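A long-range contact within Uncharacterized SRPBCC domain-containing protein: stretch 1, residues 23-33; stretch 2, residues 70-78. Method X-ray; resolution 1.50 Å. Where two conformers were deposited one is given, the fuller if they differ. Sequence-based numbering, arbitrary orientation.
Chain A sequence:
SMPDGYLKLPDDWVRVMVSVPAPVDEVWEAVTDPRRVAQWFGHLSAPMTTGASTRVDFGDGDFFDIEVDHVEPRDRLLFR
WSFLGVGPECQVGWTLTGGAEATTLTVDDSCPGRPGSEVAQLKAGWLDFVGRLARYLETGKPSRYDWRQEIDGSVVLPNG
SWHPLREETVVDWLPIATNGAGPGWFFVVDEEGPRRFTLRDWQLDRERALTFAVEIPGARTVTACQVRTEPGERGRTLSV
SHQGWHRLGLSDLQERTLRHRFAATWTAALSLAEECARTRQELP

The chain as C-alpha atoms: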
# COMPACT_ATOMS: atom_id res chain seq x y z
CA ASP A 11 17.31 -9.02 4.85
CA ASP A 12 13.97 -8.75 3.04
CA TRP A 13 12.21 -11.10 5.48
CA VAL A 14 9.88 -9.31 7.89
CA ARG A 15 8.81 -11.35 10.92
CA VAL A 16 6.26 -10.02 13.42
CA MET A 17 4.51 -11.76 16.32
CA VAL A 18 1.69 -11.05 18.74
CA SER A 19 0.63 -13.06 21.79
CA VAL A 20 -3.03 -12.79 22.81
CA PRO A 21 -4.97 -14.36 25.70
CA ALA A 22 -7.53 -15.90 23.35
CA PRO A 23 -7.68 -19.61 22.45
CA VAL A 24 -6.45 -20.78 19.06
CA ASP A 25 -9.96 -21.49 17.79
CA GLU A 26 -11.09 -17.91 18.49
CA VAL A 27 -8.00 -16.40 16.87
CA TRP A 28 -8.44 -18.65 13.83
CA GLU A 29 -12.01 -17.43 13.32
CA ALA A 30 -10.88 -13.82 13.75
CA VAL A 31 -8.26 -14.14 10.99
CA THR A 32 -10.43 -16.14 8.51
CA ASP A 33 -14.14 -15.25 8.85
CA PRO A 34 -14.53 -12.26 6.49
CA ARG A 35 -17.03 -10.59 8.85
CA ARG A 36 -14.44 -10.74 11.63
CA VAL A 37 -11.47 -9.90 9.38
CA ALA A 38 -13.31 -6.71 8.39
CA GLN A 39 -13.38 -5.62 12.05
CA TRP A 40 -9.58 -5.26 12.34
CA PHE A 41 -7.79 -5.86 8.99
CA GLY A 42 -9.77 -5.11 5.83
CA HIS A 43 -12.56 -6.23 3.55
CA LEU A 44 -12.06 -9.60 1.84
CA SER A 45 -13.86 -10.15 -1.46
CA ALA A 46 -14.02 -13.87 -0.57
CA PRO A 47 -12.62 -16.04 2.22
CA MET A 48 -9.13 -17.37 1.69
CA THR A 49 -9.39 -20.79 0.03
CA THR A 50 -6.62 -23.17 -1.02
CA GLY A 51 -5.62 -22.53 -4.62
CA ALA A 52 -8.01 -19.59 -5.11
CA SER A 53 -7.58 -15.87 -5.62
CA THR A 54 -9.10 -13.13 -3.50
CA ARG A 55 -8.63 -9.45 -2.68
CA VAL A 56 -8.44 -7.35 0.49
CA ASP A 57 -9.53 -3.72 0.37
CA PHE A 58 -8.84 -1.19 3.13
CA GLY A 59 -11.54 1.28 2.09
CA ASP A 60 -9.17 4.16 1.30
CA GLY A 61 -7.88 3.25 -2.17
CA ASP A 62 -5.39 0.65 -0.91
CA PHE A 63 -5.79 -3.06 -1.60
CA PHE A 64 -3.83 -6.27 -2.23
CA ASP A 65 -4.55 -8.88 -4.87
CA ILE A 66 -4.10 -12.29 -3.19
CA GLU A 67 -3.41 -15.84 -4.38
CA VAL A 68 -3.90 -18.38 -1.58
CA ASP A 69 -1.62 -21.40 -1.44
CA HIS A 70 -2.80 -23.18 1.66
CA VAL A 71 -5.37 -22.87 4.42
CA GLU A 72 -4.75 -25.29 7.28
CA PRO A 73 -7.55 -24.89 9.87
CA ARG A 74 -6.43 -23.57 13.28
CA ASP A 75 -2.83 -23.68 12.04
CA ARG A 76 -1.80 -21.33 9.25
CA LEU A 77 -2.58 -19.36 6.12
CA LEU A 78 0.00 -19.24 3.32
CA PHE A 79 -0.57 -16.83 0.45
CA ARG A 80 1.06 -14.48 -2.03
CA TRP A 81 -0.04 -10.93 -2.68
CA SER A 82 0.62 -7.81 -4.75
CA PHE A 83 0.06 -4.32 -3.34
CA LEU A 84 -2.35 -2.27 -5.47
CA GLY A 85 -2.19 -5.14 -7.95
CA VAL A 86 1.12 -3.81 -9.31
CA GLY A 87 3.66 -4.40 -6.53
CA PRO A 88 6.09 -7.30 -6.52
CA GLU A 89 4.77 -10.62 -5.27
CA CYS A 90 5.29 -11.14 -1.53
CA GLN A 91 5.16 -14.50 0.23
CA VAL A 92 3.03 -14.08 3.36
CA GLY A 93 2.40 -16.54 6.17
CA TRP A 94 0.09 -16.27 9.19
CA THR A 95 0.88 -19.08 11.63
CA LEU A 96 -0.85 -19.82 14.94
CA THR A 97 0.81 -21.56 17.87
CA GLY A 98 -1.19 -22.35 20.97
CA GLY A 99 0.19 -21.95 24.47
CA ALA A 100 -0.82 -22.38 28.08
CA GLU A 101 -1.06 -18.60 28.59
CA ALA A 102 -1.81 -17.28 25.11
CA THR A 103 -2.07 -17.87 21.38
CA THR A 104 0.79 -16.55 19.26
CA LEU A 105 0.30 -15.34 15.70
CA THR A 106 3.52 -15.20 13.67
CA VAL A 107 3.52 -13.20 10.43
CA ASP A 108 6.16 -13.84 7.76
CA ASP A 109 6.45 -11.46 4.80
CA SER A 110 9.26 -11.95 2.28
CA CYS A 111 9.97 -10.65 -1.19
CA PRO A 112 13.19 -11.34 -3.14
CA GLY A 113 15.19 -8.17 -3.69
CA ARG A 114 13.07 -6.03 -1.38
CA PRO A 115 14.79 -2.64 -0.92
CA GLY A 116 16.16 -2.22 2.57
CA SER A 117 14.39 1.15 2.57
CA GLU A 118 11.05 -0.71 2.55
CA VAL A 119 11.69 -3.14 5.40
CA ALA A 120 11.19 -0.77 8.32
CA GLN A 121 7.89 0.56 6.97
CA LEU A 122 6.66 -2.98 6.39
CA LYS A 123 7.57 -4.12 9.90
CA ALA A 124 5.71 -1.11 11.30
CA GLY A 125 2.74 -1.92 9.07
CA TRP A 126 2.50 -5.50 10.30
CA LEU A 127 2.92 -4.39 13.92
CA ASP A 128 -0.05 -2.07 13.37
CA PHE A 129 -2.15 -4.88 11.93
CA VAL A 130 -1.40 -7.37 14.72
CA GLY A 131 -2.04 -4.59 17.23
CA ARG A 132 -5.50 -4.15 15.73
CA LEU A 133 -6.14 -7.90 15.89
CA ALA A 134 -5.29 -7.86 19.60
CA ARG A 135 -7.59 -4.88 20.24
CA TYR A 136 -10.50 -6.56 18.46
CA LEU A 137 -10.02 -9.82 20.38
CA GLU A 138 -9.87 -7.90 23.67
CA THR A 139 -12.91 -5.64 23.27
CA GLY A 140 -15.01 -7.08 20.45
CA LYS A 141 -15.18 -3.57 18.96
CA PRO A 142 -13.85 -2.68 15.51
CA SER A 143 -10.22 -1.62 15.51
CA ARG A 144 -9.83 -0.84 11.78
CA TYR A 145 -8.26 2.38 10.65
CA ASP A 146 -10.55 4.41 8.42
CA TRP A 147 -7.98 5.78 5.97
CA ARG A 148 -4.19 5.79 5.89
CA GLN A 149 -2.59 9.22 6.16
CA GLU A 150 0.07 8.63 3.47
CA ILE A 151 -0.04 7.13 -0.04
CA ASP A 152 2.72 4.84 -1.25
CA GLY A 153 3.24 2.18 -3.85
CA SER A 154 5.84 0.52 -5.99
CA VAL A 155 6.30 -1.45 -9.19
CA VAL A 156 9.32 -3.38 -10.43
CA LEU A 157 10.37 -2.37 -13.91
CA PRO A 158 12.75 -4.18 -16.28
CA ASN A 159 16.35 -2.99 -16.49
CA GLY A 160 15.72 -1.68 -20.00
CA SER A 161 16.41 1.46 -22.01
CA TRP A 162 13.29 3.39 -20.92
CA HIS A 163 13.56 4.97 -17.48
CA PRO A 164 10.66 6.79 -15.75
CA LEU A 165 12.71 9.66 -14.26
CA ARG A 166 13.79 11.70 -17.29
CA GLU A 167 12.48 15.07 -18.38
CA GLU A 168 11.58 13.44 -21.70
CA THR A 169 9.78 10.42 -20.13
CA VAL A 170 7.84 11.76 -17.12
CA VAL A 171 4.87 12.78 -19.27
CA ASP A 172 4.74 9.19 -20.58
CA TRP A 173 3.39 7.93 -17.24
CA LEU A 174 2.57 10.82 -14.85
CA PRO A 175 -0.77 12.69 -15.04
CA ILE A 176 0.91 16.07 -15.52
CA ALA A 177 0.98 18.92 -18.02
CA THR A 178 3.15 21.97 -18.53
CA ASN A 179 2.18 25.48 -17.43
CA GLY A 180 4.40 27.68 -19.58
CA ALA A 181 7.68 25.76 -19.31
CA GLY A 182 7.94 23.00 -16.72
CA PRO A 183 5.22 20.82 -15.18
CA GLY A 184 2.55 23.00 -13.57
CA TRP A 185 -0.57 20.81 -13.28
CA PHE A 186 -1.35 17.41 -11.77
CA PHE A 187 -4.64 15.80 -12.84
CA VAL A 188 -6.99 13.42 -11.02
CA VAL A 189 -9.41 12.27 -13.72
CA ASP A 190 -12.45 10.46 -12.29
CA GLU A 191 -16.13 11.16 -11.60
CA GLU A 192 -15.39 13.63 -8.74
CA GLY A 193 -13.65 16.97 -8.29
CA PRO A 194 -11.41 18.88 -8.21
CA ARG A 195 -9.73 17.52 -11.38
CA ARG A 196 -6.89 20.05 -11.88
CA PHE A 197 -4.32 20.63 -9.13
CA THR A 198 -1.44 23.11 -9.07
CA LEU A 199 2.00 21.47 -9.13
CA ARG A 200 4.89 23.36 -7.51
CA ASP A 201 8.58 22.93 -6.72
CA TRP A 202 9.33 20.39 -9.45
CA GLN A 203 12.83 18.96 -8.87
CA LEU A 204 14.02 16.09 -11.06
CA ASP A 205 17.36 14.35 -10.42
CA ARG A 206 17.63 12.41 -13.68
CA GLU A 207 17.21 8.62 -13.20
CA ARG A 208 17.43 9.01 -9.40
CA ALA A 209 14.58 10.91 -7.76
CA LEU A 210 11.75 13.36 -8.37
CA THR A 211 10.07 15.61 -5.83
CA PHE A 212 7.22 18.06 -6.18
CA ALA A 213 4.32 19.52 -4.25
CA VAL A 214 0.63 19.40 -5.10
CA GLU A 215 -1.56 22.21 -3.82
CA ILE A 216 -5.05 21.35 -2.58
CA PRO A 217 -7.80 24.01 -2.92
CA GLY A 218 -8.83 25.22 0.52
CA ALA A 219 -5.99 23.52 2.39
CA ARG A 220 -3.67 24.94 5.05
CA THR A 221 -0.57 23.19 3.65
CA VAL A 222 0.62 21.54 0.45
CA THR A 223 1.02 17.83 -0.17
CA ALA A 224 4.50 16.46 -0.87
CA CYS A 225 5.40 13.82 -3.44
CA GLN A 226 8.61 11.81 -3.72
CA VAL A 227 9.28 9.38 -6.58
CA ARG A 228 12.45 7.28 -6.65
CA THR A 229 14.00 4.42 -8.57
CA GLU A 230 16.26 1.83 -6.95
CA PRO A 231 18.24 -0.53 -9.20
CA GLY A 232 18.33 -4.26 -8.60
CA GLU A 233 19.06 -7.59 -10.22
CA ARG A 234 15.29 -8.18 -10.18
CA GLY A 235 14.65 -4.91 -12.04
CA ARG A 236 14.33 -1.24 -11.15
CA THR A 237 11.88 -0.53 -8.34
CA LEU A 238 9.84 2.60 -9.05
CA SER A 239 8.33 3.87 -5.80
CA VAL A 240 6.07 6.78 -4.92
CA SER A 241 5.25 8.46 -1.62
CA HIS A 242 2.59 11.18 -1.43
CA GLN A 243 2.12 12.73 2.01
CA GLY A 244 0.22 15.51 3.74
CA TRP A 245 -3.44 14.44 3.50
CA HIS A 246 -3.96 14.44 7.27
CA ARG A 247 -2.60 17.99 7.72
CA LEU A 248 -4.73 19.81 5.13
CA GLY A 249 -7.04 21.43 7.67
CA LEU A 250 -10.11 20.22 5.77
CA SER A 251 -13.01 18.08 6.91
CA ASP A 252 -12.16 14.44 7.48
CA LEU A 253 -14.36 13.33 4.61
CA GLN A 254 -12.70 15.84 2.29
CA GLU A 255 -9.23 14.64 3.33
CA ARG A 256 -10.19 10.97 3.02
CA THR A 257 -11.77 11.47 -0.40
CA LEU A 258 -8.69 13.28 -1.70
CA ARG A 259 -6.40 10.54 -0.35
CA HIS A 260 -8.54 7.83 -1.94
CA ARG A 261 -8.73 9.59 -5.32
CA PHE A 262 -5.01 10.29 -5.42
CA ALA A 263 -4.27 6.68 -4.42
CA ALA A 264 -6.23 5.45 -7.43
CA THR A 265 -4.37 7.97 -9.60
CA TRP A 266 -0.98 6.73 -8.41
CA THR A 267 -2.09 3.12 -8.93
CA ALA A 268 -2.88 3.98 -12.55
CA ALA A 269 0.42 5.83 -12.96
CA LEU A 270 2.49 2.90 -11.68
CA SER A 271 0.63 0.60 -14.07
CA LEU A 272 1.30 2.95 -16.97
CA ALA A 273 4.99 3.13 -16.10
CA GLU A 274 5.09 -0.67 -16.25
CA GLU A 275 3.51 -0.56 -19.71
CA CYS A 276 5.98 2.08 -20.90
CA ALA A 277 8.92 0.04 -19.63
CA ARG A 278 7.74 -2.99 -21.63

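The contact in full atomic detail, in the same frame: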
# COMPACT_ATOMS: atom_id res chain seq x y z
N PRO A 23 -8.03 -18.26 22.92
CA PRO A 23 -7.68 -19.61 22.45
C PRO A 23 -7.52 -19.65 20.94
O PRO A 23 -8.01 -18.78 20.20
CB PRO A 23 -8.87 -20.46 22.91
CG PRO A 23 -10.00 -19.51 23.00
CD PRO A 23 -9.41 -18.19 23.43
N VAL A 24 -6.82 -20.69 20.47
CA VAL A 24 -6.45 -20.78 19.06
C VAL A 24 -7.69 -20.76 18.18
O VAL A 24 -7.69 -20.18 17.09
CB VAL A 24 -5.60 -22.04 18.81
CG1 VAL A 24 -5.46 -22.31 17.32
CG2 VAL A 24 -4.23 -21.87 19.44
N ASP A 25 -8.77 -21.42 18.62
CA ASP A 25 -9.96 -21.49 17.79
C ASP A 25 -10.56 -20.10 17.58
O ASP A 25 -11.00 -19.77 16.47
CB ASP A 25 -10.98 -22.43 18.44
CG ASP A 25 -12.11 -22.81 17.50
OD1 ASP A 25 -12.96 -21.94 17.21
OD2 ASP A 25 -12.13 -23.97 17.04
N GLU A 26 -10.56 -19.27 18.62
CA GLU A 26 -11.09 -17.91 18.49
C GLU A 26 -10.22 -17.07 17.57
O GLU A 26 -10.73 -16.34 16.71
CB GLU A 26 -11.20 -17.27 19.87
CG GLU A 26 -11.78 -15.86 19.85
CD GLU A 26 -11.90 -15.24 21.23
OE1 GLU A 26 -12.18 -14.02 21.31
OE2 GLU A 26 -11.70 -15.97 22.22
N VAL A 27 -8.89 -17.16 17.73
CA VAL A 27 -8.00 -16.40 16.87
C VAL A 27 -8.16 -16.84 15.42
O VAL A 27 -8.16 -16.01 14.51
CB VAL A 27 -6.54 -16.55 17.33
CG1 VAL A 27 -5.61 -15.75 16.42
CG2 VAL A 27 -6.38 -16.11 18.79
N TRP A 28 -8.27 -18.15 15.19
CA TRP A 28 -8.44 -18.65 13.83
C TRP A 28 -9.68 -18.06 13.17
O TRP A 28 -9.63 -17.66 12.00
CB TRP A 28 -8.52 -20.17 13.83
CG TRP A 28 -8.68 -20.71 12.45
CD1 TRP A 28 -9.81 -21.26 11.92
CD2 TRP A 28 -7.69 -20.72 11.42
NE1 TRP A 28 -9.58 -21.63 10.61
CE2 TRP A 28 -8.29 -21.31 10.28
CE3 TRP A 28 -6.36 -20.31 11.35
CZ2 TRP A 28 -7.59 -21.49 9.09
CZ3 TRP A 28 -5.67 -20.49 10.16
CH2 TRP A 28 -6.29 -21.08 9.05
N GLU A 29 -10.81 -18.05 13.87
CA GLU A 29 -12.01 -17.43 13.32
C GLU A 29 -11.77 -15.96 13.02
O GLU A 29 -12.17 -15.45 11.97
CB GLU A 29 -13.19 -17.59 14.28
CG GLU A 29 -13.70 -19.01 14.38
CD GLU A 29 -14.09 -19.59 13.03
OE1 GLU A 29 -14.85 -18.93 12.29
OE2 GLU A 29 -13.61 -20.70 12.70
N ALA A 30 -11.07 -15.26 13.92
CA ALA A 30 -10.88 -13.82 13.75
C ALA A 30 -10.00 -13.49 12.55
O ALA A 30 -10.12 -12.39 12.00
CB ALA A 30 -10.28 -13.22 15.02
N VAL A 31 -9.12 -14.41 12.14
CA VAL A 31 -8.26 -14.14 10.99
C VAL A 31 -8.74 -14.81 9.71
O VAL A 31 -8.08 -14.66 8.67
CB VAL A 31 -6.79 -14.54 11.27
CG1 VAL A 31 -6.29 -13.87 12.53
CG2 VAL A 31 -6.62 -16.06 11.34
N THR A 32 -9.90 -15.51 9.72
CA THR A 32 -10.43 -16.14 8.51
C THR A 32 -11.86 -15.75 8.16
O THR A 32 -12.17 -15.62 6.97
CB THR A 32 -10.37 -17.68 8.62
OG1 THR A 32 -11.07 -18.12 9.80
CG2 THR A 32 -8.92 -18.15 8.63
N ASP A 33 -12.75 -15.62 9.14
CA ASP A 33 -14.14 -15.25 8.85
C ASP A 33 -14.16 -13.84 8.29
O ASP A 33 -13.74 -12.91 8.99
CB ASP A 33 -14.98 -15.35 10.13
CG ASP A 33 -16.46 -15.05 9.89
OD1 ASP A 33 -16.79 -14.40 8.89
OD2 ASP A 33 -17.29 -15.49 10.72
N HIS A 70 -2.25 -22.17 0.79
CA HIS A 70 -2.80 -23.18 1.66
C HIS A 70 -3.47 -22.57 2.88
O HIS A 70 -2.98 -21.61 3.47
CB HIS A 70 -1.74 -24.18 2.13
CG HIS A 70 -2.34 -25.49 2.50
ND1 HIS A 70 -2.89 -26.34 1.57
CD2 HIS A 70 -2.54 -26.07 3.71
CE1 HIS A 70 -3.38 -27.40 2.18
NE2 HIS A 70 -3.19 -27.26 3.47
N VAL A 71 -4.59 -23.19 3.24
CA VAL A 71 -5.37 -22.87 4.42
C VAL A 71 -5.42 -24.15 5.25
O VAL A 71 -6.05 -25.14 4.85
CB VAL A 71 -6.78 -22.39 4.05
CG1 VAL A 71 -7.60 -22.09 5.30
CG2 VAL A 71 -6.70 -21.18 3.14
N GLU A 72 -4.72 -24.15 6.38
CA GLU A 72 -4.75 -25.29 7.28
C GLU A 72 -5.49 -24.89 8.55
O GLU A 72 -4.94 -24.14 9.37
CB GLU A 72 -3.35 -25.79 7.62
CG GLU A 72 -3.35 -27.11 8.37
CD GLU A 72 -4.07 -28.21 7.62
OE1 GLU A 72 -3.77 -28.44 6.43
OE2 GLU A 72 -4.97 -28.85 8.22
N PRO A 73 -6.72 -25.36 8.75
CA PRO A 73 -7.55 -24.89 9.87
C PRO A 73 -6.85 -24.90 11.23
O PRO A 73 -6.23 -25.88 11.63
CB PRO A 73 -8.74 -25.84 9.84
CG PRO A 73 -8.88 -26.16 8.39
CD PRO A 73 -7.48 -26.27 7.87
N ARG A 74 -6.99 -23.78 11.94
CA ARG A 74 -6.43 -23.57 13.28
C ARG A 74 -4.91 -23.73 13.31
O ARG A 74 -4.32 -24.00 14.35
CB ARG A 74 -7.10 -24.50 14.29
CG ARG A 74 -8.59 -24.22 14.44
CD ARG A 74 -9.30 -25.28 15.27
NE ARG A 74 -9.19 -26.60 14.66
CZ ARG A 74 -9.93 -27.02 13.64
NH1 ARG A 74 -10.84 -26.21 13.10
NH2 ARG A 74 -9.76 -28.24 13.15
N ASP A 75 -4.27 -23.51 12.16
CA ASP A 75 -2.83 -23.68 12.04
C ASP A 75 -2.21 -22.52 11.27
O ASP A 75 -1.48 -21.71 11.86
CB ASP A 75 -2.54 -25.02 11.37
CG ASP A 75 -1.06 -25.31 11.23
OD1 ASP A 75 -0.24 -24.41 11.47
OD2 ASP A 75 -0.73 -26.46 10.88
N ARG A 76 -2.46 -22.41 9.97
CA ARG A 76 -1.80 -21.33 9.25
C ARG A 76 -2.48 -21.04 7.92
O ARG A 76 -3.24 -21.85 7.37
CB ARG A 76 -0.33 -21.65 9.02
CG ARG A 76 -0.10 -22.69 7.96
CD ARG A 76 1.32 -23.21 8.04
NE ARG A 76 1.50 -23.98 9.27
CZ ARG A 76 2.67 -24.41 9.71
NH1 ARG A 76 3.78 -24.13 9.04
NH2 ARG A 76 2.73 -25.10 10.84
N LEU A 77 -2.22 -19.82 7.44
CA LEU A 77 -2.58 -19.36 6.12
C LEU A 77 -1.30 -19.01 5.38
O LEU A 77 -0.48 -18.26 5.90
CB LEU A 77 -3.47 -18.11 6.20
CG LEU A 77 -4.81 -18.28 6.91
CD1 LEU A 77 -5.34 -16.92 7.34
CD2 LEU A 77 -5.78 -18.97 5.99
N LEU A 78 -1.14 -19.55 4.17
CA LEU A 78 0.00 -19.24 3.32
C LEU A 78 -0.53 -18.69 2.01
O LEU A 78 -1.30 -19.37 1.33
CB LEU A 78 0.86 -20.47 3.07
CG LEU A 78 1.34 -21.13 4.36
CD1 LEU A 78 2.08 -22.42 4.04
CD2 LEU A 78 2.23 -20.19 5.13

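The contact sets a short helix, beginning at Val-24, against a β-hairpin whose strands, 70-72 and 76-78, are joined by a turn at residues 73-75. The hairpin is defined by its own backbone hydrogen bonds: His-70 N to Leu-78 O at 3.0 Å, Leu-78 N to His-70 O at 2.8 Å, and Glu-72 N to Arg-76 O at 2.9 Å. The helix axis makes an angle of 28° with strand 76-78 and comes no nearer than 10.4 Å, a gap that side chains must fill. At the turn the backbones draw much closer, with Trp-28 CA 5.3 Å from Arg-74 CA. No hydrogen bond crosses between the stretches, so the 405 Å² of buried surface reflects packing.

Trp-28 contributes most, with 129 Å² covered. Its CA-to-CB bond points toward the hairpin, and chi1 of 180° (t) with chi2 of -108° lays the indole against the turn. One ring face is covered by backbone: Arg-74 N lies 3.2 Å from Trp-28 CD2, and Asp-75 N lies 3.9 Å from Trp-28 CZ3. The flat aromatic surface thus accommodates polar main-chain atoms at van der Waals range. At the ring edge, Val-71 CG1 meets Trp-28 CZ2 at 3.8 Å and Arg-76 O approaches Trp-28 CH2 at 3.6 Å. The indole therefore touches both strands as well as the turn between them.

Arg-74 is next, with 96 Å² covered although it remains exposed. Its phi/psi of 59/25 places it in the left-handed region, a conformation common in tight turns. The CA-to-CB bond points away overall, yet Arg-74 CB and the next carbons still touch the helix: Arg-74 CG is 4.0 Å from Trp-28 CG, and Arg-74 CD is 3.6 Å from Asp-25 OD2. The latter is a contact with a methylene carbon, not a salt bridge, and the Asp-25 side chain is poorly ordered. Val-24 adds to the packing here, its CG1 lying 3.6 Å from Arg-74 O and 4.1 Å from Arg-74 CB.

Leu-77, buried and pointing toward the helix, supplies the apolar part farther from the turn, with 53 Å² covered. Leu-77 CD2 sits 3.8 Å from Trp-28 CH2, and Leu-77 CD1 lies 4.3 Å from Val-31 CG2; both Leu-77 methyls reach Thr-32 CG2, CD1 at 4.0 Å and CD2 at 4.2 Å. The Thr-32 hydroxyl is engaged within its own stretch, OG1 donating to Trp-28 O at 2.7 Å, which leaves the methyl group to meet the leucine.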